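Local structure of elongation factor G (Thermus thermophilus, 2DY1) at residues 163-168 with 180-185; 326-331 with 346-351; 483-488 with 533-538; 571-576 with 618-623. The protein binds GTP with a magnesium ion and, as in other elongation factors of the G family, probably hydrolyses it during translation. All blocks are in the same frame, centred on the assembly; numbering follows the deposited sequence.

Contact 1 of 4, residues 163-168 with 180-185; sequences LYEGGK and AYRYEN
R182 and E165 form a two-bond salt bridge. NE of R182 donates to OE2 of E165 at 2.8 Å. NH2 of R182 donates to OE1 of E165, also at 2.8 Å, and nearly straight (171° at the hydrogen). The arginine thus grips the carboxylate side-on, and each oxygen accepts through its syn lone pair. Carboxylate and guanidinium are nearly coplanar, their planes 8° apart. The third nitrogen, NH1 of R182, bonds within its own segment to OE1 of E184 at 3.0 Å. It meets that oxygen from above the carboxylate plane. The arginine chain bends at chi3 (-54°), which turns NE off the extended line of the chain. An alanine in place of R182 would probably leave the carboxylates of E165 and E184 without the positive charge between them and E165 freer to turn.

The apolar part lies beside this network. CD2 of L163 carries it, 4.3 Å from CB of A180 and 4.0 Å from CB of R182. The same methyl also touches the carbonyl O of Y181, at 3.7 Å.

The two segments are not paired as neighbouring strands. In the mixed sheet of the GTP-binding domain, strand 168-174 lies between strands 156-165 and 179-184. L163 bonds through its backbone to V170, and Y181 to L172. E165 to K168 is a type I' turn that leads into the middle strand. The contact spans that strand without a backbone-to-backbone bond between the two segments. R182 is shared by two acids, and its charge would probably favour the ionised state of both glutamates.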
# COMPACT_ATOMS: atom_id res chain seq x y z
N LEU A 163 32.64 14.51 -10.68
CA LEU A 163 33.96 15.12 -10.70
C LEU A 163 34.76 14.46 -9.59
O LEU A 163 34.34 14.45 -8.43
CB LEU A 163 33.89 16.63 -10.45
CG LEU A 163 35.25 17.32 -10.43
CD1 LEU A 163 35.85 17.25 -11.84
CD2 LEU A 163 35.11 18.78 -10.00
N TYR A 164 35.90 13.87 -9.94
CA TYR A 164 36.76 13.23 -8.96
C TYR A 164 38.09 13.94 -8.83
O TYR A 164 38.57 14.56 -9.79
CB TYR A 164 37.08 11.79 -9.36
CG TYR A 164 35.93 10.82 -9.26
CD1 TYR A 164 35.61 10.23 -8.03
CD2 TYR A 164 35.17 10.48 -10.37
CE1 TYR A 164 34.55 9.32 -7.93
CE2 TYR A 164 34.13 9.58 -10.28
CZ TYR A 164 33.82 9.00 -9.06
OH TYR A 164 32.79 8.07 -8.99
N GLU A 165 38.68 13.84 -7.65
CA GLU A 165 40.01 14.38 -7.40
C GLU A 165 40.72 13.27 -6.65
O GLU A 165 40.33 12.90 -5.54
CB GLU A 165 39.94 15.67 -6.56
CG GLU A 165 39.49 16.87 -7.37
CD GLU A 165 39.32 18.12 -6.53
OE1 GLU A 165 39.52 18.04 -5.30
OE2 GLU A 165 38.96 19.18 -7.10
N GLY A 166 41.72 12.68 -7.29
CA GLY A 166 42.46 11.60 -6.66
C GLY A 166 41.58 10.49 -6.12
O GLY A 166 41.79 10.01 -5.00
N GLY A 167 40.58 10.08 -6.89
CA GLY A 167 39.70 9.01 -6.46
C GLY A 167 38.55 9.41 -5.54
O GLY A 167 37.68 8.59 -5.26
N LYS A 168 38.53 10.66 -5.09
CA LYS A 168 37.48 11.13 -4.20
C LYS A 168 36.43 11.92 -4.97
O LYS A 168 36.77 12.81 -5.76
CB LYS A 168 38.10 12.03 -3.12
CG LYS A 168 37.09 12.65 -2.17
CD LYS A 168 37.80 13.57 -1.20
CE LYS A 168 36.84 14.23 -0.22
NZ LYS A 168 37.55 15.26 0.59
N ALA A 180 32.49 22.31 -14.85
CA ALA A 180 32.57 21.47 -13.67
C ALA A 180 32.54 22.32 -12.41
O ALA A 180 32.90 23.51 -12.43
CB ALA A 180 33.85 20.64 -13.71
N TYR A 181 32.11 21.70 -11.31
CA TYR A 181 32.00 22.39 -10.04
C TYR A 181 32.42 21.47 -8.91
O TYR A 181 31.99 20.33 -8.86
CB TYR A 181 30.54 22.81 -9.80
CG TYR A 181 29.98 23.63 -10.94
CD1 TYR A 181 29.42 23.01 -12.05
CD2 TYR A 181 30.13 25.02 -10.95
CE1 TYR A 181 29.01 23.76 -13.16
CE2 TYR A 181 29.73 25.78 -12.05
CZ TYR A 181 29.17 25.15 -13.14
OH TYR A 181 28.77 25.91 -14.22
N ARG A 182 33.25 21.98 -8.02
CA ARG A 182 33.69 21.17 -6.89
C ARG A 182 33.09 21.75 -5.62
O ARG A 182 32.79 22.94 -5.54
CB ARG A 182 35.22 21.15 -6.79
CG ARG A 182 35.85 22.44 -6.32
CD ARG A 182 37.39 22.35 -6.32
NE ARG A 182 37.93 21.22 -5.56
CZ ARG A 182 38.11 21.20 -4.24
NH1 ARG A 182 37.79 22.25 -3.49
NH2 ARG A 182 38.61 20.11 -3.67
N TYR A 183 32.92 20.89 -4.62
CA TYR A 183 32.34 21.30 -3.35
C TYR A 183 33.27 21.07 -2.18
O TYR A 183 33.99 20.08 -2.12
CB TYR A 183 31.05 20.51 -3.09
CG TYR A 183 29.95 20.85 -4.03
CD1 TYR A 183 29.96 20.40 -5.35
CD2 TYR A 183 28.89 21.67 -3.62
CE1 TYR A 183 28.95 20.76 -6.24
CE2 TYR A 183 27.89 22.03 -4.49
CZ TYR A 183 27.92 21.58 -5.79
OH TYR A 183 26.91 21.92 -6.64
N GLU A 184 33.25 22.02 -1.25
CA GLU A 184 34.01 21.88 -0.03
C GLU A 184 33.07 22.49 0.99
O GLU A 184 32.70 23.66 0.89
CB GLU A 184 35.35 22.61 -0.11
CG GLU A 184 36.39 21.79 -0.87
CD GLU A 184 37.82 22.00 -0.38
OE1 GLU A 184 38.40 23.07 -0.66
OE2 GLU A 184 38.35 21.09 0.29
N ASN A 185 32.61 21.65 1.91
CA ASN A 185 31.68 22.07 2.95
C ASN A 185 30.36 22.61 2.38
O ASN A 185 29.85 23.62 2.84
CB ASN A 185 32.33 23.13 3.84
CG ASN A 185 33.66 22.67 4.39
OD1 ASN A 185 33.75 21.58 4.96
ND2 ASN A 185 34.69 23.48 4.22

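Contact 2 of 4, residues 326-331 with 346-351; sequences PHLYVP and FVLGVP
Y329 lies beside G349 and P351, and its side chain can be followed outward. CB is 3.4 Å from O of G349. CG is anti to the carbonyl carbon (chi1 -57°), and the same oxygen lies at the ring edge, near its plane. Further out, CD2 is 3.7 Å from CD of P351. CE2 touches both CD and CG of P351. The tyrosine and proline side chains cross at about a right angle. An alanine in place of Y329 would probably leave a gap beside CD and CG of P351, where the ring had packed.

The backbone adds one direct bond, N of G349 to O of Y329 at 2.8 Å. Its donor stands above the carbonyl plane. A water accepts from N of Y329 and donates to O of G349. CG2 of V330 meets CD2 of F346 at 3.7 Å. CD of P331 sits 3.3 Å from O of V347.

The N-to-C directions of the short segments 328-331 and 347-350 are 112° apart. Their strands belong to two different four-stranded sheets of domain 2, a beta-barrel domain in this family. V330 and F346 also touch F77 of the GTP-binding domain. Proline lacks an amide hydrogen, so P331 covers O of V347 with carbon, and that buried oxygen has no hydrogen-bond partner in the model.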
# COMPACT_ATOMS: atom_id res chain seq x y z
N PRO A 326 -10.86 29.54 5.95
CA PRO A 326 -10.63 30.90 6.45
C PRO A 326 -9.15 31.26 6.51
O PRO A 326 -8.78 32.44 6.36
CB PRO A 326 -11.32 30.89 7.82
CG PRO A 326 -11.25 29.45 8.24
CD PRO A 326 -11.55 28.71 6.95
N HIS A 327 -8.31 30.25 6.71
CA HIS A 327 -6.86 30.45 6.73
C HIS A 327 -6.25 29.39 5.83
O HIS A 327 -6.74 28.26 5.75
CB HIS A 327 -6.30 30.28 8.15
CG HIS A 327 -6.82 31.28 9.13
ND1 HIS A 327 -6.29 32.55 9.25
CD2 HIS A 327 -7.86 31.22 10.00
CE1 HIS A 327 -6.98 33.23 10.15
NE2 HIS A 327 -7.94 32.45 10.61
N LEU A 328 -5.20 29.78 5.12
CA LEU A 328 -4.49 28.86 4.24
C LEU A 328 -3.15 28.56 4.89
O LEU A 328 -2.47 29.48 5.34
CB LEU A 328 -4.25 29.51 2.87
CG LEU A 328 -5.51 29.94 2.11
CD1 LEU A 328 -5.11 30.56 0.80
CD2 LEU A 328 -6.43 28.74 1.88
N TYR A 329 -2.77 27.28 4.93
CA TYR A 329 -1.49 26.90 5.52
C TYR A 329 -0.75 25.93 4.62
O TYR A 329 -1.38 25.05 4.04
CB TYR A 329 -1.68 26.16 6.85
CG TYR A 329 -2.45 26.90 7.91
CD1 TYR A 329 -1.81 27.82 8.73
CD2 TYR A 329 -3.81 26.69 8.07
CE1 TYR A 329 -2.53 28.52 9.70
CE2 TYR A 329 -4.53 27.37 9.03
CZ TYR A 329 -3.88 28.29 9.84
OH TYR A 329 -4.61 28.97 10.78
N VAL A 330 0.56 26.10 4.53
CA VAL A 330 1.41 25.19 3.77
C VAL A 330 2.15 24.41 4.85
O VAL A 330 2.67 24.99 5.80
CB VAL A 330 2.43 25.94 2.91
CG1 VAL A 330 3.48 24.97 2.42
CG2 VAL A 330 1.73 26.59 1.69
N PRO A 331 2.22 23.08 4.71
CA PRO A 331 2.91 22.26 5.71
C PRO A 331 4.40 22.11 5.45
O PRO A 331 4.85 22.10 4.30
CB PRO A 331 2.20 20.92 5.62
CG PRO A 331 1.79 20.84 4.18
CD PRO A 331 1.46 22.25 3.75
N PHE A 346 0.45 24.12 -5.14
CA PHE A 346 0.56 24.17 -3.68
C PHE A 346 -0.02 22.92 -3.04
O PHE A 346 -0.92 22.25 -3.57
CB PHE A 346 -0.25 25.35 -3.10
CG PHE A 346 0.52 26.62 -2.97
CD1 PHE A 346 1.16 27.19 -4.06
CD2 PHE A 346 0.61 27.27 -1.72
CE1 PHE A 346 1.88 28.37 -3.94
CE2 PHE A 346 1.34 28.45 -1.58
CZ PHE A 346 1.97 29.01 -2.69
N VAL A 347 0.53 22.62 -1.86
CA VAL A 347 -0.00 21.57 -1.02
C VAL A 347 -0.37 22.36 0.23
O VAL A 347 0.43 23.15 0.74
CB VAL A 347 1.04 20.50 -0.67
CG1 VAL A 347 0.51 19.63 0.48
CG2 VAL A 347 1.29 19.63 -1.91
N LEU A 348 -1.60 22.18 0.69
CA LEU A 348 -2.07 22.87 1.87
C LEU A 348 -2.35 21.91 3.00
O LEU A 348 -2.69 20.76 2.77
CB LEU A 348 -3.38 23.60 1.56
CG LEU A 348 -3.30 24.69 0.48
CD1 LEU A 348 -4.70 25.23 0.24
CD2 LEU A 348 -2.38 25.80 0.92
N GLY A 349 -2.20 22.40 4.23
CA GLY A 349 -2.53 21.58 5.39
C GLY A 349 -3.76 22.25 5.97
O GLY A 349 -3.70 23.44 6.30
N VAL A 350 -4.86 21.52 6.10
CA VAL A 350 -6.11 22.07 6.63
C VAL A 350 -6.32 21.52 8.05
O VAL A 350 -6.54 20.33 8.21
CB VAL A 350 -7.31 21.64 5.73
CG1 VAL A 350 -8.62 22.22 6.25
CG2 VAL A 350 -7.07 22.09 4.29
N PRO A 351 -6.24 22.38 9.08
CA PRO A 351 -6.44 21.91 10.46
C PRO A 351 -7.92 21.74 10.79
O PRO A 351 -8.78 22.17 10.02
CB PRO A 351 -5.76 22.99 11.29
CG PRO A 351 -6.10 24.23 10.51
CD PRO A 351 -5.81 23.79 9.07
O HOH W 1 -4.87 25.34 4.59

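Contact 3 of 4, residues 483-488 with 533-538; sequences VWLRLE and FKAIVY
N of R486 donates to O of I536 at 2.8 Å. This bond belongs to an antiparallel strand pair in the mixed sheet of domain IV. N of I536 returns a bond to O of R486, and E488 and K534 form the next hydrogen-bonded pair. L485 with V537 and L487 with A535 are the non-hydrogen-bonded pairs.

The face with L485, L487, A535 and V537 is buried under helices 509-520 and 549-566. CB of A535 sits between two leucine tips, CD1 of L485 at 3.9 Å and CD2 of L487 at 4.0 Å. CD2 of L487 also reaches CD2 of F533.

The other face is more polar. NE of R486 donates to OE2 of E488 at 2.8 Å, on the anti side of the carboxylate. NH1 of R486 forms a second salt bridge, to E465. CD1 of I536 packs against the E488 carboxylate, 3.7 Å from its CD.

At the far end, chi1 of 66° sets CG of Y538 between its backbone N and carbonyl carbon. The ring edge comes to C of L485 and N of R486. CB of W484 lies over one face, 3.9 Å from the ring centroid, and OH of Y538 is 3.4 Å from CE3 of W484.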
# COMPACT_ATOMS: atom_id res chain seq x y z
N VAL A 483 -40.21 -32.78 11.65
CA VAL A 483 -39.43 -32.81 10.42
C VAL A 483 -38.58 -34.06 10.27
O VAL A 483 -37.88 -34.47 11.20
CB VAL A 483 -38.46 -31.57 10.39
CG1 VAL A 483 -37.55 -31.62 9.17
CG2 VAL A 483 -39.27 -30.29 10.41
N TRP A 484 -38.66 -34.70 9.10
CA TRP A 484 -37.80 -35.83 8.83
C TRP A 484 -36.76 -35.30 7.84
O TRP A 484 -37.10 -34.81 6.75
CB TRP A 484 -38.57 -37.01 8.25
CG TRP A 484 -39.34 -37.73 9.30
CD1 TRP A 484 -40.60 -37.43 9.74
CD2 TRP A 484 -38.90 -38.86 10.07
NE1 TRP A 484 -40.97 -38.31 10.74
CE2 TRP A 484 -39.95 -39.19 10.97
CE3 TRP A 484 -37.73 -39.62 10.09
CZ2 TRP A 484 -39.85 -40.26 11.88
CZ3 TRP A 484 -37.63 -40.69 11.00
CH2 TRP A 484 -38.69 -40.99 11.88
N LEU A 485 -35.50 -35.43 8.24
CA LEU A 485 -34.36 -34.92 7.48
C LEU A 485 -33.33 -35.97 7.08
O LEU A 485 -32.93 -36.79 7.90
CB LEU A 485 -33.64 -33.87 8.34
CG LEU A 485 -32.31 -33.33 7.79
CD1 LEU A 485 -32.61 -32.38 6.64
CD2 LEU A 485 -31.56 -32.57 8.90
N ARG A 486 -32.91 -35.93 5.83
CA ARG A 486 -31.86 -36.83 5.34
C ARG A 486 -30.69 -35.91 4.95
O ARG A 486 -30.89 -34.92 4.26
CB ARG A 486 -32.36 -37.60 4.11
CG ARG A 486 -31.36 -38.57 3.49
CD ARG A 486 -31.99 -39.19 2.24
NE ARG A 486 -31.13 -40.14 1.53
CZ ARG A 486 -30.93 -41.40 1.90
NH1 ARG A 486 -31.52 -41.89 2.98
NH2 ARG A 486 -30.14 -42.18 1.17
N LEU A 487 -29.49 -36.25 5.41
CA LEU A 487 -28.28 -35.49 5.09
C LEU A 487 -27.38 -36.36 4.23
O LEU A 487 -27.16 -37.54 4.52
CB LEU A 487 -27.51 -35.11 6.36
CG LEU A 487 -28.16 -34.10 7.31
CD1 LEU A 487 -27.20 -33.84 8.47
CD2 LEU A 487 -28.49 -32.80 6.58
N GLU A 488 -26.85 -35.79 3.16
CA GLU A 488 -25.97 -36.55 2.28
C GLU A 488 -24.72 -35.76 1.99
O GLU A 488 -24.78 -34.54 1.79
CB GLU A 488 -26.67 -36.84 0.96
CG GLU A 488 -28.01 -37.52 1.10
CD GLU A 488 -28.64 -37.82 -0.24
OE1 GLU A 488 -28.34 -37.11 -1.23
OE2 GLU A 488 -29.46 -38.76 -0.30
N PHE A 533 -22.87 -30.59 2.42
CA PHE A 533 -23.98 -31.52 2.62
C PHE A 533 -25.23 -31.06 1.91
O PHE A 533 -25.45 -29.87 1.70
CB PHE A 533 -24.33 -31.70 4.10
CG PHE A 533 -24.85 -30.46 4.77
CD1 PHE A 533 -23.99 -29.59 5.43
CD2 PHE A 533 -26.21 -30.16 4.73
CE1 PHE A 533 -24.47 -28.43 6.04
CE2 PHE A 533 -26.70 -29.00 5.34
CZ PHE A 533 -25.83 -28.13 6.00
N LYS A 534 -26.06 -32.04 1.54
CA LYS A 534 -27.33 -31.77 0.91
C LYS A 534 -28.33 -32.14 2.00
O LYS A 534 -28.19 -33.19 2.64
CB LYS A 534 -27.53 -32.67 -0.32
CG LYS A 534 -28.86 -32.44 -1.03
CD LYS A 534 -29.03 -33.38 -2.23
CE LYS A 534 -27.95 -33.15 -3.28
NZ LYS A 534 -28.14 -34.02 -4.48
N ALA A 535 -29.29 -31.26 2.24
CA ALA A 535 -30.31 -31.48 3.25
C ALA A 535 -31.63 -31.73 2.52
O ALA A 535 -32.10 -30.87 1.76
CB ALA A 535 -30.43 -30.26 4.17
N ILE A 536 -32.22 -32.89 2.75
CA ILE A 536 -33.47 -33.28 2.13
C ILE A 536 -34.56 -33.44 3.20
O ILE A 536 -34.42 -34.25 4.12
CB ILE A 536 -33.29 -34.63 1.39
CG1 ILE A 536 -32.17 -34.52 0.35
CG2 ILE A 536 -34.60 -35.03 0.71
CD1 ILE A 536 -31.82 -35.84 -0.33
N VAL A 537 -35.63 -32.64 3.09
CA VAL A 537 -36.75 -32.74 4.03
C VAL A 537 -37.76 -33.59 3.27
O VAL A 537 -38.31 -33.17 2.25
CB VAL A 537 -37.29 -31.36 4.38
CG1 VAL A 537 -38.60 -31.49 5.21
CG2 VAL A 537 -36.23 -30.61 5.19
N TYR A 538 -37.99 -34.80 3.79
CA TYR A 538 -38.82 -35.76 3.08
C TYR A 538 -40.10 -36.25 3.72
O TYR A 538 -40.85 -36.99 3.09
CB TYR A 538 -37.95 -36.97 2.72
CG TYR A 538 -37.46 -37.77 3.91
CD1 TYR A 538 -36.28 -37.42 4.59
CD2 TYR A 538 -38.16 -38.89 4.35
CE1 TYR A 538 -35.84 -38.18 5.68
CE2 TYR A 538 -37.72 -39.65 5.43
CZ TYR A 538 -36.56 -39.29 6.09
OH TYR A 538 -36.14 -40.04 7.15

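Contact 4 of 4, residues 571-576 with 618-623; sequences LLEPIY and PLAEVL
N of L619 donates to O of P574 at 2.9 Å, nearly straight at the hydrogen (173°). The bond lies at the end of strand 610-618 in the antiparallel sheet of the C-terminal domain, beside strand 569-583. I575 and P618 are an antiparallel non-hydrogen-bonded pair there. Past P618 the chain turns, with N of E621 bonded to O of P618.

One water extends the polar part. It donates to OE1 of E573 at 2.7 Å and to O of P574, and accepts from N of A620. O of P574 thus takes both the amide of L619 and the water. The water joins E573 and P574 to A620. The stronger partner of E573 is R598, which forms a salt bridge with its OE2. OE1 of E573 also touches CB of P618, at 3.4 Å.

The apolar contacts fall in two groups. I575 and P618 lie side by side and point the same way, with CD1 of I575 4.1 Å from CG of P618. L619 packs against both P574 and Y576. Its chi1 of 173° puts CG anti to the backbone N, and CG comes close to CE1 of Y576. CD2 of L619 is 3.9 Å from CG of P574, and CB of L619 is 3.6 Å from CD1 of Y576. CD1 of L619 makes a CH-pi contact over one face of the Y576 ring, 3.8 Å from the centroid and 14° off the ring normal.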
# COMPACT_ATOMS: atom_id res chain seq x y z
N LEU A 571 -13.39 -33.23 10.44
CA LEU A 571 -12.85 -31.87 10.51
C LEU A 571 -12.19 -31.44 9.21
O LEU A 571 -11.46 -32.21 8.58
CB LEU A 571 -11.84 -31.78 11.65
CG LEU A 571 -11.39 -30.37 12.05
CD1 LEU A 571 -12.53 -29.63 12.73
CD2 LEU A 571 -10.19 -30.47 12.98
N LEU A 572 -12.44 -30.19 8.81
CA LEU A 572 -11.87 -29.63 7.59
C LEU A 572 -11.04 -28.40 7.96
O LEU A 572 -11.33 -27.73 8.94
CB LEU A 572 -12.97 -29.21 6.62
CG LEU A 572 -13.97 -30.26 6.14
CD1 LEU A 572 -14.99 -29.59 5.24
CD2 LEU A 572 -13.24 -31.37 5.37
N GLU A 573 -10.02 -28.11 7.17
CA GLU A 573 -9.19 -26.93 7.41
C GLU A 573 -8.97 -26.22 6.10
O GLU A 573 -9.01 -26.83 5.03
CB GLU A 573 -7.84 -27.32 8.04
CG GLU A 573 -6.90 -28.05 7.10
CD GLU A 573 -5.58 -28.40 7.78
OE1 GLU A 573 -5.02 -27.52 8.47
OE2 GLU A 573 -5.11 -29.54 7.63
N PRO A 574 -8.75 -24.90 6.15
CA PRO A 574 -8.53 -24.23 4.87
C PRO A 574 -7.14 -24.46 4.30
O PRO A 574 -6.15 -24.44 5.04
CB PRO A 574 -8.82 -22.76 5.19
CG PRO A 574 -8.51 -22.65 6.62
CD PRO A 574 -8.98 -23.93 7.23
N ILE A 575 -7.09 -24.70 3.00
CA ILE A 575 -5.84 -24.93 2.26
C ILE A 575 -5.62 -23.73 1.36
O ILE A 575 -6.55 -23.26 0.70
CB ILE A 575 -5.94 -26.20 1.38
CG1 ILE A 575 -6.19 -27.43 2.26
CG2 ILE A 575 -4.66 -26.37 0.55
CD1 ILE A 575 -5.21 -27.61 3.40
N TYR A 576 -4.40 -23.21 1.33
CA TYR A 576 -4.08 -22.06 0.51
C TYR A 576 -3.04 -22.37 -0.57
O TYR A 576 -2.26 -23.31 -0.44
CB TYR A 576 -3.54 -20.91 1.39
CG TYR A 576 -4.62 -20.10 2.08
CD1 TYR A 576 -5.56 -20.71 2.92
CD2 TYR A 576 -4.73 -18.72 1.86
CE1 TYR A 576 -6.59 -19.96 3.50
CE2 TYR A 576 -5.75 -17.97 2.43
CZ TYR A 576 -6.68 -18.60 3.25
OH TYR A 576 -7.72 -17.87 3.78
N PRO A 618 -1.61 -25.82 4.37
CA PRO A 618 -2.70 -25.50 5.29
C PRO A 618 -2.51 -24.08 5.82
O PRO A 618 -1.40 -23.71 6.21
CB PRO A 618 -2.52 -26.52 6.41
CG PRO A 618 -1.89 -27.67 5.72
CD PRO A 618 -0.88 -27.01 4.83
N LEU A 619 -3.58 -23.29 5.83
CA LEU A 619 -3.47 -21.92 6.33
C LEU A 619 -2.87 -21.92 7.74
O LEU A 619 -2.12 -21.02 8.11
CB LEU A 619 -4.86 -21.27 6.39
CG LEU A 619 -4.91 -19.89 7.05
CD1 LEU A 619 -4.23 -18.87 6.13
CD2 LEU A 619 -6.35 -19.50 7.32
N ALA A 620 -3.20 -22.94 8.51
CA ALA A 620 -2.74 -23.07 9.88
C ALA A 620 -1.23 -23.19 10.00
O ALA A 620 -0.68 -23.02 11.08
CB ALA A 620 -3.42 -24.26 10.55
N GLU A 621 -0.57 -23.50 8.89
CA GLU A 621 0.88 -23.67 8.91
C GLU A 621 1.62 -22.46 8.37
O GLU A 621 2.86 -22.44 8.39
CB GLU A 621 1.27 -24.89 8.06
CG GLU A 621 0.69 -26.20 8.55
CD GLU A 621 1.13 -26.54 9.95
OE1 GLU A 621 2.36 -26.66 10.17
OE2 GLU A 621 0.26 -26.68 10.83
N VAL A 622 0.89 -21.45 7.90
CA VAL A 622 1.51 -20.26 7.32
C VAL A 622 0.94 -18.91 7.76
O VAL A 622 1.10 -17.93 7.04
CB VAL A 622 1.41 -20.30 5.78
CG1 VAL A 622 2.34 -21.37 5.21
CG2 VAL A 622 -0.03 -20.58 5.35
N LEU A 623 0.31 -18.84 8.91
CA LEU A 623 -0.25 -17.57 9.34
C LEU A 623 0.82 -16.53 9.64
O LEU A 623 0.56 -15.33 9.63
CB LEU A 623 -1.15 -17.77 10.55
CG LEU A 623 -2.54 -18.31 10.19
CD1 LEU A 623 -3.26 -18.76 11.43
CD2 LEU A 623 -3.33 -17.23 9.46
O HOH W 2 -5.25 -24.89 7.97

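In the fold
The four contacts follow one another along the chain and sample four of its family regions. Contact 1 is in the GTP-binding domain, contact 2 in domain 2, contact 3 in domain IV and contact 4 in the C-terminal region. Contacts 1 and 3 are about 86 Å apart between centres, on opposite sides of the chain's centre, which reflects the elongated molecule. Contacts 3 and 4 are the closest pair, with nearest atoms about 8 Å apart but not touching. Contacts 1 and 2 have centres about 41 Å apart. All four lie away from the GTP and magnesium site, where T23 and T61 bind the metal.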